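Local coordinates for protein AAC3-I (Uncultured bacterium, PDB 5HMN) that probably transfers an acetyl group from acetyl-coenzyme A to an amino group of aminoglycoside antibiotics, a reaction that confers resistance, and binds coenzyme A in a GNAT fold, at residues V7-P12 with Y53-A58; A23-A28 with D88-K93; G67-Y72 with A103-L108; I84-L89 with Y118-Q123. All coordinates share one frame; numbering follows the deposited sequence.

Contact 1: V7-P12 with Y53-A58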
# COMPACT_ATOMS: atom_id res chain seq x y z
N VAL C 7 12.67 -13.09 16.18
CA VAL C 7 11.74 -12.36 15.32
C VAL C 7 10.33 -12.94 15.48
O VAL C 7 10.10 -14.12 15.23
CB VAL C 7 12.16 -12.43 13.84
CG1 VAL C 7 11.13 -11.73 12.98
CG2 VAL C 7 13.53 -11.80 13.66
N HIS C 8 9.40 -12.09 15.90
CA HIS C 8 8.10 -12.54 16.36
C HIS C 8 6.95 -11.77 15.71
O HIS C 8 6.93 -10.54 15.71
CB HIS C 8 8.05 -12.41 17.89
CG HIS C 8 6.69 -12.61 18.48
ND1 HIS C 8 5.99 -13.80 18.37
CD2 HIS C 8 5.89 -11.77 19.18
CE1 HIS C 8 4.83 -13.68 18.98
NE2 HIS C 8 4.74 -12.46 19.48
N GLN C 9 5.98 -12.49 15.15
CA GLN C 9 4.79 -11.84 14.61
C GLN C 9 3.81 -11.51 15.73
O GLN C 9 3.42 -12.39 16.50
CB GLN C 9 4.10 -12.72 13.56
CG GLN C 9 2.85 -12.08 12.98
CD GLN C 9 2.22 -12.89 11.87
OE1 GLN C 9 2.70 -13.97 11.52
NE2 GLN C 9 1.14 -12.37 11.30
N LEU C 10 3.43 -10.24 15.83
CA LEU C 10 2.53 -9.80 16.89
C LEU C 10 1.13 -10.38 16.69
O LEU C 10 0.59 -10.37 15.59
CB LEU C 10 2.48 -8.28 16.95
CG LEU C 10 3.81 -7.58 17.22
CD1 LEU C 10 3.59 -6.11 17.55
CD2 LEU C 10 4.58 -8.27 18.33
N SER C 11 0.54 -10.88 17.78
CA SER C 11 -0.81 -11.44 17.74
C SER C 11 -1.80 -10.38 18.24
O SER C 11 -1.38 -9.35 18.78
CB SER C 11 -0.88 -12.70 18.60
OG SER C 11 -1.18 -12.38 19.95
N PRO C 12 -3.11 -10.63 18.07
CA PRO C 12 -4.10 -9.73 18.66
C PRO C 12 -3.97 -9.62 20.17
O PRO C 12 -4.43 -8.64 20.76
CB PRO C 12 -5.44 -10.38 18.28
CG PRO C 12 -5.14 -11.12 17.03
CD PRO C 12 -3.73 -11.62 17.17
N TYR C 53 -5.12 -8.55 6.52
CA TYR C 53 -4.07 -8.00 5.67
C TYR C 53 -2.91 -7.34 6.41
O TYR C 53 -1.84 -7.14 5.84
CB TYR C 53 -4.69 -6.99 4.69
CG TYR C 53 -5.37 -5.82 5.36
CD1 TYR C 53 -4.68 -4.64 5.59
CD2 TYR C 53 -6.70 -5.89 5.74
CE1 TYR C 53 -5.30 -3.56 6.20
CE2 TYR C 53 -7.33 -4.82 6.35
CZ TYR C 53 -6.62 -3.66 6.58
OH TYR C 53 -7.24 -2.59 7.18
N PHE C 54 -3.12 -6.99 7.68
CA PHE C 54 -2.06 -6.30 8.42
C PHE C 54 -1.07 -7.28 9.04
O PHE C 54 -1.46 -8.30 9.61
CB PHE C 54 -2.66 -5.41 9.52
CG PHE C 54 -1.63 -4.59 10.26
CD1 PHE C 54 -0.98 -3.55 9.64
CD2 PHE C 54 -1.31 -4.89 11.58
CE1 PHE C 54 -0.03 -2.79 10.31
CE2 PHE C 54 -0.37 -4.14 12.27
CZ PHE C 54 0.28 -3.09 11.63
N ILE C 55 0.22 -6.97 8.92
CA ILE C 55 1.28 -7.79 9.49
C ILE C 55 2.25 -6.94 10.31
O ILE C 55 2.81 -5.96 9.81
CB ILE C 55 2.07 -8.54 8.39
CG1 ILE C 55 1.15 -9.46 7.59
CG2 ILE C 55 3.23 -9.32 9.00
CD1 ILE C 55 1.84 -10.17 6.43
N ALA C 56 2.44 -7.32 11.57
CA ALA C 56 3.38 -6.62 12.44
C ALA C 56 4.41 -7.58 13.00
O ALA C 56 4.06 -8.56 13.65
CB ALA C 56 2.64 -5.92 13.57
N LEU C 57 5.68 -7.31 12.72
CA LEU C 57 6.77 -8.16 13.22
C LEU C 57 7.62 -7.39 14.22
O LEU C 57 7.90 -6.21 14.04
CB LEU C 57 7.65 -8.66 12.06
CG LEU C 57 6.97 -9.41 10.92
CD1 LEU C 57 8.00 -9.87 9.90
CD2 LEU C 57 6.17 -10.59 11.45
N ALA C 58 8.05 -8.08 15.27
CA ALA C 58 8.93 -7.47 16.26
C ALA C 58 10.18 -8.31 16.46
O ALA C 58 10.12 -9.54 16.54
CB ALA C 58 8.20 -7.30 17.58
O HOH W 1 0.66 -9.38 12.86
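Leu10 and Ala58 meet on the tightly packed face of this antiparallel strand pair, where strand 5-9 forms the outermost edge, within the chain, of the GNAT sheet. Leu10 CD2 sits 3.8 Å from Ala58 CB, while its other branch, CD1, reaches Ala56 CB. The leucine thus straddles the two alanines, and Leu17 and Met18 of helix 15-28 close over it; chi1 of -60° sets its CG beside the backbone N, 3.7 Å from Ala56 O. Beneath, the backbones are joined by three bonds: His8 N to Ala58 O at 2.7 Å, Ala58 N back to His8 O, and Leu10 N to Ala56 O at 2.8 Å. On the other face, Leu57 CD2 touches Gln9 CB at 3.6 Å, the two side chains crossing obliquely beside Leu111 of helix 100-115. The pairing is looser past the Leu10 N to Ala56 O bond, where the main chains are linked through water. One molecule accepts from Ala56 N at 3.0 Å and donates to Leu10 O, with a weak bond from Gln9 NE2. The imidazole of His8 turns from the strand pair to bond Glu14 through NE2. Direct amide bonds thus give way to a water bridge between the two main chains.

Contact 2: A23-A28 with D88-K93. With COA (coenzyme A), chain J.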
# COMPACT_ATOMS: atom_id res chain seq x y z
N ALA C 23 7.31 3.07 19.89
CA ALA C 23 8.39 3.86 20.47
C ALA C 23 9.72 3.60 19.77
O ALA C 23 10.56 4.49 19.63
CB ALA C 23 8.51 3.58 21.97
N THR C 24 9.93 2.36 19.34
CA THR C 24 11.11 2.00 18.57
C THR C 24 11.13 2.70 17.21
O THR C 24 12.17 3.19 16.77
CB THR C 24 11.19 0.48 18.36
OG1 THR C 24 11.32 -0.17 19.63
CG2 THR C 24 12.39 0.11 17.48
N PHE C 25 9.97 2.74 16.56
CA PHE C 25 9.82 3.45 15.30
C PHE C 25 10.11 4.94 15.48
O PHE C 25 10.85 5.54 14.69
CB PHE C 25 8.40 3.27 14.73
CG PHE C 25 8.17 1.94 14.07
CD1 PHE C 25 9.23 1.22 13.54
CD2 PHE C 25 6.89 1.41 13.97
CE1 PHE C 25 9.02 -0.01 12.93
CE2 PHE C 25 6.67 0.18 13.37
CZ PHE C 25 7.74 -0.53 12.84
N GLY C 26 9.52 5.53 16.52
CA GLY C 26 9.66 6.95 16.79
C GLY C 26 11.10 7.41 16.95
O GLY C 26 11.50 8.44 16.40
N GLU C 27 11.87 6.65 17.72
CA GLU C 27 13.28 6.95 17.92
C GLU C 27 14.09 6.76 16.64
O GLU C 27 14.95 7.58 16.30
CB GLU C 27 13.85 6.08 19.04
CG GLU C 27 15.37 6.03 19.08
CD GLU C 27 15.89 4.79 19.79
OE1 GLU C 27 15.14 4.22 20.61
OE2 GLU C 27 17.04 4.38 19.51
N ALA C 28 13.83 5.66 15.93
CA ALA C 28 14.56 5.34 14.72
C ALA C 28 14.29 6.35 13.60
O ALA C 28 15.18 6.70 12.82
CB ALA C 28 14.23 3.94 14.25
N ASP C 88 6.58 0.33 7.20
CA ASP C 88 7.64 0.82 8.07
C ASP C 88 8.58 -0.32 8.48
O ASP C 88 8.13 -1.43 8.75
CB ASP C 88 7.06 1.48 9.34
CG ASP C 88 6.55 2.90 9.11
OD1 ASP C 88 7.08 3.61 8.25
OD2 ASP C 88 5.63 3.34 9.82
N LEU C 89 9.87 -0.02 8.53
CA LEU C 89 10.88 -0.98 8.95
C LEU C 89 11.99 -0.25 9.69
O LEU C 89 12.57 0.70 9.16
CB LEU C 89 11.45 -1.74 7.75
CG LEU C 89 12.65 -2.66 8.01
CD1 LEU C 89 12.27 -3.80 8.94
CD2 LEU C 89 13.20 -3.21 6.70
N ALA C 90 12.28 -0.67 10.91
CA ALA C 90 13.28 0.03 11.72
C ALA C 90 14.00 -0.87 12.70
O ALA C 90 13.42 -1.81 13.25
CB ALA C 90 12.64 1.19 12.46
N VAL C 91 15.27 -0.56 12.93
CA VAL C 91 16.09 -1.22 13.93
C VAL C 91 16.74 -0.16 14.82
O VAL C 91 17.22 0.87 14.32
CB VAL C 91 17.18 -2.11 13.27
CG1 VAL C 91 18.13 -2.66 14.32
CG2 VAL C 91 16.54 -3.24 12.48
N ALA C 92 16.74 -0.40 16.13
CA ALA C 92 17.34 0.53 17.08
C ALA C 92 18.80 0.80 16.75
O ALA C 92 19.54 -0.11 16.37
CB ALA C 92 17.20 0.00 18.51
N LYS C 93 19.21 2.05 16.90
CA LYS C 93 20.54 2.49 16.51
C LYS C 93 21.67 1.63 17.10
O LYS C 93 22.59 1.24 16.38
CB LYS C 93 20.72 3.97 16.89
CG LYS C 93 22.03 4.56 16.47
CD LYS C 93 22.12 6.01 16.82
CE LYS C 93 23.47 6.44 16.37
NZ LYS C 93 23.93 7.82 16.55
N1A COA J . 25.56 1.29 5.31
C2A COA J . 25.83 0.45 4.28
N3A COA J . 25.23 -0.73 4.12
C4A COA J . 24.30 -1.09 5.03
C5A COA J . 24.03 -0.28 6.06
C6A COA J . 24.67 0.91 6.21
N6A COA J . 24.58 1.96 7.16
N7A COA J . 23.10 -0.88 6.80
C8A COA J . 22.82 -2.06 6.24
N9A COA J . 23.57 -2.18 5.14
C1B COA J . 23.59 -3.23 4.26
C2B COA J . 24.65 -3.99 4.39
O2B COA J . 24.89 -4.65 3.13
C3B COA J . 24.23 -5.07 5.37
O3B COA J . 24.91 -6.18 5.27
P3B COA J . 26.35 -6.35 5.89
O7A COA J . 26.66 -7.77 5.81
O8A COA J . 27.30 -5.60 5.08
O9A COA J . 26.48 -5.85 7.29
C4B COA J . 22.73 -5.26 4.91
O4B COA J . 22.28 -4.14 4.50
C5B COA J . 21.87 -5.74 6.10
O5B COA J . 22.06 -4.98 7.26
P1A COA J . 21.15 -5.23 8.49
O1A COA J . 22.01 -5.35 9.63
O2A COA J . 20.40 -6.42 8.30
O3A COA J . 20.36 -3.95 8.70
P2A COA J . 19.96 -3.32 10.04
O4A COA J . 19.53 -4.31 10.94
O5A COA J . 21.05 -2.58 10.55
O6A COA J . 18.91 -2.21 9.79
CBP COA J . 17.83 -0.35 8.83
CCP COA J . 18.86 -1.47 8.64
CDP COA J . 16.47 -0.93 9.17
CEP COA J . 17.68 0.45 7.52
CAP COA J . 18.33 0.55 9.94
OAP COA J . 19.40 1.23 9.45
C9P COA J . 17.31 1.56 10.37
O9P COA J . 16.49 1.29 11.16
N8P COA J . 17.34 2.88 9.88
C7P COA J . 16.44 3.87 10.29
C6P COA J . 15.03 3.83 9.66
C5P COA J . 14.93 3.48 8.16
O5P COA J . 15.66 3.98 7.33
N4P COA J . 13.90 2.55 7.79
C3P COA J . 13.64 2.10 6.46
C2P COA J . 12.14 2.18 6.11
S1P COA J . 11.84 1.36 4.55
O HOH W 2 17.28 3.95 17.08
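One wall of the coenzyme A site of the GNAT fold lies here, where helix 15-28 lies over the end of strand 82-91 and the pantetheine arm runs beside that strand. Helix and strand cross steeply, at 80°, and the small side chain of Ala90 lets them approach closely. Ala90 CB is met by two helix residues at once: Ala28 CB at 3.6 Å and, at the ring edge and in its plane, Phe25 CD1 at the same distance of 3.6 Å. The Phe25 ring also receives Asp88 over one face: Asp88 CB stands 4.3 Å from the Phe25 ring centroid, offset toward the rim, in a CH-pi contact. Asp88 OD2 is hydrogen-bonded to Tyr35 OH. At the exposed end of the contact the packing gives way to water: one molecule donates to Glu27 OE2 and accepts from Lys93 N at 2.7 Å, although the Glu27 side chain is poorly ordered.

The strand turns its backbone to the cofactor, as GNAT enzymes commonly do, and the amides of the pantetheine arm bond to it much as a further strand would. Leu89 O accepts from N4P of coenzyme A at 2.7 Å. Arg97 N and Gly99 N also bond the cofactor, consistent with the pyrophosphate-binding loop of GNAT enzymes. Val91 CG2 lies 3.5 Å from cofactor O4A, and Val91 N donates to cofactor O9P at 2.8 Å in a nearly straight bond of 170°.

Contact 3: G67-Y72 with A103-L108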
# COMPACT_ATOMS: atom_id res chain seq x y z
N GLY C 67 13.74 -3.80 17.29
CA GLY C 67 13.40 -3.51 15.91
C GLY C 67 12.04 -4.06 15.55
O GLY C 67 11.44 -4.80 16.32
N GLY C 68 11.57 -3.72 14.35
CA GLY C 68 10.28 -4.22 13.91
C GLY C 68 9.88 -3.82 12.51
O GLY C 68 10.56 -3.03 11.85
N LEU C 69 8.76 -4.38 12.06
CA LEU C 69 8.28 -4.21 10.70
C LEU C 69 6.76 -4.19 10.68
O LEU C 69 6.11 -5.00 11.35
CB LEU C 69 8.83 -5.35 9.82
CG LEU C 69 8.38 -5.50 8.37
CD1 LEU C 69 9.53 -6.08 7.55
CD2 LEU C 69 7.15 -6.39 8.26
N ALA C 70 6.20 -3.25 9.93
CA ALA C 70 4.76 -3.21 9.69
C ALA C 70 4.48 -3.32 8.19
O ALA C 70 5.08 -2.60 7.39
CB ALA C 70 4.16 -1.92 10.24
N ALA C 71 3.58 -4.23 7.81
CA ALA C 71 3.32 -4.48 6.40
C ALA C 71 1.85 -4.76 6.13
O ALA C 71 1.10 -5.15 7.03
CB ALA C 71 4.17 -5.64 5.90
N TYR C 72 1.44 -4.56 4.88
CA TYR C 72 0.06 -4.78 4.46
C TYR C 72 0.03 -5.76 3.30
O TYR C 72 0.74 -5.57 2.31
CB TYR C 72 -0.61 -3.47 4.06
CG TYR C 72 -0.75 -2.45 5.18
CD1 TYR C 72 0.28 -1.57 5.48
CD2 TYR C 72 -1.92 -2.37 5.93
CE1 TYR C 72 0.15 -0.64 6.50
CE2 TYR C 72 -2.05 -1.45 6.95
CZ TYR C 72 -1.01 -0.59 7.23
OH TYR C 72 -1.14 0.34 8.25
N ALA C 103 16.79 -10.28 9.04
CA ALA C 103 16.04 -11.35 9.69
C ALA C 103 14.54 -11.06 9.68
O ALA C 103 13.73 -11.96 9.51
CB ALA C 103 16.53 -11.54 11.12
N LEU C 104 14.18 -9.79 9.85
CA LEU C 104 12.78 -9.38 9.79
C LEU C 104 12.18 -9.64 8.41
O LEU C 104 11.06 -10.13 8.28
CB LEU C 104 12.64 -7.91 10.16
CG LEU C 104 12.81 -7.57 11.65
CD1 LEU C 104 12.99 -6.08 11.84
CD2 LEU C 104 11.61 -8.08 12.43
N ILE C 105 12.94 -9.30 7.37
CA ILE C 105 12.46 -9.46 6.00
C ILE C 105 12.42 -10.93 5.62
O ILE C 105 11.51 -11.38 4.92
CB ILE C 105 13.34 -8.67 5.02
CG1 ILE C 105 13.24 -7.17 5.34
CG2 ILE C 105 12.91 -8.92 3.57
CD1 ILE C 105 14.11 -6.29 4.48
N GLU C 106 13.39 -11.69 6.12
CA GLU C 106 13.42 -13.13 5.88
C GLU C 106 12.18 -13.79 6.48
O GLU C 106 11.61 -14.71 5.90
CB GLU C 106 14.69 -13.75 6.47
CG GLU C 106 14.77 -15.26 6.31
CD GLU C 106 16.18 -15.80 6.52
OE1 GLU C 106 16.86 -15.33 7.46
OE2 GLU C 106 16.59 -16.68 5.75
N LYS C 107 11.76 -13.29 7.64
CA LYS C 107 10.55 -13.76 8.30
C LYS C 107 9.31 -13.40 7.50
O LYS C 107 8.37 -14.18 7.40
CB LYS C 107 10.45 -13.18 9.71
CG LYS C 107 9.14 -13.45 10.42
CD LYS C 107 9.03 -14.90 10.83
CE LYS C 107 7.78 -15.13 11.67
NZ LYS C 107 7.65 -16.55 12.09
N LEU C 108 9.32 -12.20 6.92
CA LEU C 108 8.19 -11.74 6.13
C LEU C 108 8.05 -12.57 4.85
O LEU C 108 6.94 -12.80 4.37
CB LEU C 108 8.34 -10.25 5.78
CG LEU C 108 7.12 -9.58 5.16
CD1 LEU C 108 5.93 -9.66 6.10
CD2 LEU C 108 7.43 -8.14 4.79
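Leu69 and Leu108 cross at about a right angle between strand 64-75 and helix 100-115, methyl against methyl. Leu108 CD2 is the atom that does most of the touching, 3.9 Å from Leu69 CD2 and 4.0 Å from Leu69 CD1, so it rests against both branches of the strand leucine. Leu69 CD1 also borders Ile105 CG1, more loosely, at 4.5 Å. On the strand, Ala71 CB meets the same Leu108 CD2 at 4.3 Å. One helical turn earlier Leu104 approaches differently: its CD1 comes down onto the bare backbone of the glycine pair, 3.7 Å from Gly68 N. Gly67 has no side chain on the helix side, where a CB would stand close to Leu104 CD1, and the methyl packs on the main chain. The side chains that meet are all apolar and all the touching residues are buried, with the helix running at 36° to the strand direction.

This is the face of the GNAT sheet covered by helix 100-115, which spans several strands. Leu104 also touches Leu57 of strand 54-61 and Leu89 of strand 82-91, while Leu108 reaches Ile55 and Ile86 on those same two strands, which flank strand 64-75.

Contact 4: I84-L89 with Y118-Q123. With COA (coenzyme A), chain J.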
# COMPACT_ATOMS: atom_id res chain seq x y z
N ILE C 84 2.87 -8.10 -0.69
CA ILE C 84 3.02 -7.54 0.65
C ILE C 84 3.77 -6.22 0.57
O ILE C 84 4.88 -6.15 0.05
CB ILE C 84 3.74 -8.52 1.60
CG1 ILE C 84 2.97 -9.83 1.71
CG2 ILE C 84 3.92 -7.89 2.98
CD1 ILE C 84 3.63 -10.84 2.61
N TYR C 85 3.14 -5.17 1.08
CA TYR C 85 3.75 -3.85 1.10
C TYR C 85 4.35 -3.55 2.47
O TYR C 85 3.63 -3.41 3.46
CB TYR C 85 2.71 -2.79 0.73
CG TYR C 85 3.20 -1.37 0.80
CD1 TYR C 85 4.41 -1.00 0.25
CD2 TYR C 85 2.42 -0.38 1.40
CE1 TYR C 85 4.86 0.31 0.31
CE2 TYR C 85 2.86 0.93 1.46
CZ TYR C 85 4.07 1.27 0.92
OH TYR C 85 4.51 2.58 0.98
N ILE C 86 5.67 -3.47 2.53
CA ILE C 86 6.35 -3.01 3.74
C ILE C 86 6.13 -1.51 3.91
O ILE C 86 6.59 -0.71 3.10
CB ILE C 86 7.86 -3.31 3.70
CG1 ILE C 86 8.10 -4.82 3.59
CG2 ILE C 86 8.53 -2.75 4.94
CD1 ILE C 86 9.57 -5.21 3.60
N TYR C 87 5.40 -1.13 4.96
CA TYR C 87 5.17 0.28 5.21
C TYR C 87 6.32 0.88 6.01
O TYR C 87 6.94 1.84 5.56
CB TYR C 87 3.85 0.50 5.94
CG TYR C 87 3.42 1.96 5.91
CD1 TYR C 87 2.58 2.44 4.91
CD2 TYR C 87 3.89 2.86 6.86
CE1 TYR C 87 2.21 3.77 4.88
CE2 TYR C 87 3.52 4.19 6.84
CZ TYR C 87 2.68 4.64 5.84
OH TYR C 87 2.32 5.97 5.82
N ASP C 88 6.58 0.33 7.20
CA ASP C 88 7.64 0.82 8.07
C ASP C 88 8.58 -0.32 8.48
O ASP C 88 8.13 -1.43 8.75
CB ASP C 88 7.06 1.48 9.34
CG ASP C 88 6.55 2.90 9.11
OD1 ASP C 88 7.08 3.61 8.25
OD2 ASP C 88 5.63 3.34 9.82
N LEU C 89 9.87 -0.02 8.53
CA LEU C 89 10.88 -0.98 8.95
C LEU C 89 11.99 -0.25 9.69
O LEU C 89 12.57 0.70 9.16
CB LEU C 89 11.45 -1.74 7.75
CG LEU C 89 12.65 -2.66 8.01
CD1 LEU C 89 12.27 -3.80 8.94
CD2 LEU C 89 13.20 -3.21 6.70
N TYR C 118 3.31 -13.43 -3.99
CA TYR C 118 4.35 -13.73 -4.97
C TYR C 118 5.49 -12.71 -4.92
O TYR C 118 6.54 -12.93 -5.51
CB TYR C 118 3.76 -13.80 -6.39
CG TYR C 118 3.46 -12.45 -7.01
CD1 TYR C 118 4.35 -11.87 -7.91
CD2 TYR C 118 2.30 -11.76 -6.71
CE1 TYR C 118 4.09 -10.63 -8.48
CE2 TYR C 118 2.02 -10.53 -7.28
CZ TYR C 118 2.92 -9.97 -8.16
OH TYR C 118 2.65 -8.75 -8.72
N VAL C 119 5.28 -11.61 -4.20
CA VAL C 119 6.30 -10.57 -4.12
C VAL C 119 6.11 -9.66 -2.91
O VAL C 119 5.00 -9.47 -2.41
CB VAL C 119 6.32 -9.72 -5.42
CG1 VAL C 119 5.10 -8.82 -5.50
CG2 VAL C 119 7.61 -8.90 -5.53
N ILE C 120 7.22 -9.14 -2.41
CA ILE C 120 7.20 -8.12 -1.37
C ILE C 120 7.81 -6.85 -1.94
O ILE C 120 8.85 -6.89 -2.59
CB ILE C 120 7.99 -8.58 -0.13
CG1 ILE C 120 7.34 -9.83 0.48
CG2 ILE C 120 8.06 -7.45 0.90
CD1 ILE C 120 8.15 -10.44 1.61
N PHE C 121 7.15 -5.71 -1.74
CA PHE C 121 7.72 -4.46 -2.22
C PHE C 121 7.73 -3.39 -1.13
O PHE C 121 6.97 -3.44 -0.16
CB PHE C 121 7.00 -3.97 -3.48
CG PHE C 121 5.59 -3.50 -3.24
CD1 PHE C 121 5.31 -2.14 -3.16
CD2 PHE C 121 4.55 -4.40 -3.12
CE1 PHE C 121 4.02 -1.70 -2.95
CE2 PHE C 121 3.25 -3.96 -2.91
CZ PHE C 121 2.99 -2.61 -2.82
N VAL C 122 8.64 -2.44 -1.29
CA VAL C 122 8.82 -1.40 -0.29
C VAL C 122 9.40 -0.15 -0.96
O VAL C 122 10.28 -0.24 -1.81
CB VAL C 122 9.74 -1.87 0.86
CG1 VAL C 122 11.08 -2.37 0.33
CG2 VAL C 122 9.96 -0.76 1.88
N GLN C 123 8.88 1.01 -0.59
CA GLN C 123 9.40 2.27 -1.08
C GLN C 123 10.55 2.74 -0.20
O GLN C 123 10.44 2.74 1.02
CB GLN C 123 8.31 3.34 -1.13
CG GLN C 123 7.15 3.04 -2.06
CD GLN C 123 6.22 4.22 -2.22
OE1 GLN C 123 6.65 5.38 -2.11
NE2 GLN C 123 4.94 3.95 -2.46
N1A COA J . 25.56 1.29 5.31
C2A COA J . 25.83 0.45 4.28
N3A COA J . 25.23 -0.73 4.12
C4A COA J . 24.30 -1.09 5.03
C5A COA J . 24.03 -0.28 6.06
C6A COA J . 24.67 0.91 6.21
N6A COA J . 24.58 1.96 7.16
N7A COA J . 23.10 -0.88 6.80
C8A COA J . 22.82 -2.06 6.24
N9A COA J . 23.57 -2.18 5.14
C1B COA J . 23.59 -3.23 4.26
C2B COA J . 24.65 -3.99 4.39
O2B COA J . 24.89 -4.65 3.13
C3B COA J . 24.23 -5.07 5.37
O3B COA J . 24.91 -6.18 5.27
P3B COA J . 26.35 -6.35 5.89
O7A COA J . 26.66 -7.77 5.81
O8A COA J . 27.30 -5.60 5.08
O9A COA J . 26.48 -5.85 7.29
C4B COA J . 22.73 -5.26 4.91
O4B COA J . 22.28 -4.14 4.50
C5B COA J . 21.87 -5.74 6.10
O5B COA J . 22.06 -4.98 7.26
P1A COA J . 21.15 -5.23 8.49
O1A COA J . 22.01 -5.35 9.63
O2A COA J . 20.40 -6.42 8.30
O3A COA J . 20.36 -3.95 8.70
P2A COA J . 19.96 -3.32 10.04
O4A COA J . 19.53 -4.31 10.94
O5A COA J . 21.05 -2.58 10.55
O6A COA J . 18.91 -2.21 9.79
CBP COA J . 17.83 -0.35 8.83
CCP COA J . 18.86 -1.47 8.64
CDP COA J . 16.47 -0.93 9.17
CEP COA J . 17.68 0.45 7.52
CAP COA J . 18.33 0.55 9.94
OAP COA J . 19.40 1.23 9.45
C9P COA J . 17.31 1.56 10.37
O9P COA J . 16.49 1.29 11.16
N8P COA J . 17.34 2.88 9.88
C7P COA J . 16.44 3.87 10.29
C6P COA J . 15.03 3.83 9.66
C5P COA J . 14.93 3.48 8.16
O5P COA J . 15.66 3.98 7.33
N4P COA J . 13.90 2.55 7.79
C3P COA J . 13.64 2.10 6.46
C2P COA J . 12.14 2.18 6.11
S1P COA J . 11.84 1.36 4.55
O HOH W 3 7.48 1.44 1.96
O HOH W 4 9.35 3.29 4.12
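Tyr85 and Phe121 lay their rings nearly parallel, planes 20° apart, on one face of the parallel pair that opens the characteristic V-shaped splay of the GNAT fold. The rings are slid apart, with centroids 5.0 Å from each other, so they barely overlap. Tyr85 CA stands over one face of the Phe121 ring, toward its rim, while Tyr85 CD1 comes to 3.3 Å from Phe121 CE1; Gln123 N lies at the edge of the Tyr85 ring, near its plane. His148 of the second subunit also meets the Phe121 ring.

On the opposite face aliphatic groups interlock under helix 100-115: Ile86 CB packs against Val122 CB at 3.7 Å, and Ile86 CG1 against Ile120 CG2. Three backbone bonds hold the strands: Ile84 N to Val119 O, Phe121 N to Ile84 O at 2.9 Å, and Ile86 N to Phe121 O. Beyond them the strands diverge, and a water accepts from Gln123 N at 2.9 Å and reaches Ile86 O, bridging the two strands. On the other side of strand 82-91, in its pairing with strand 64-75, Tyr87 and Asp88 form a classic beta bulge opposite Ala70. The thiol end of coenzyme A reaches into the opening between the diverging strands, with S1P 3.9 Å from Val122 CG2.

From the N terminus, contact 1 closes a largely helical loop by bringing strand 54-61 back against strand 5-9. Contact 2 starts within that loop, on helix 15-28, and ends on strand 82-91, so the two cross. Contact 3 follows contact 1 in series but crosses contact 2, running from strand 64-75 to helix 100-115. Contact 4 opens where contact 2 ends, sharing Asp88 and Leu89, crosses contact 3 and closes the beta-alpha-beta unit at strand 119-124. Backbone bonds such as Leu57 N to Leu69 O and Tyr85 N to Tyr72 O join them through one sheet, with helix 15-28 and helix 100-115 packed against it; contacts 2 and 4 both touch coenzyme A.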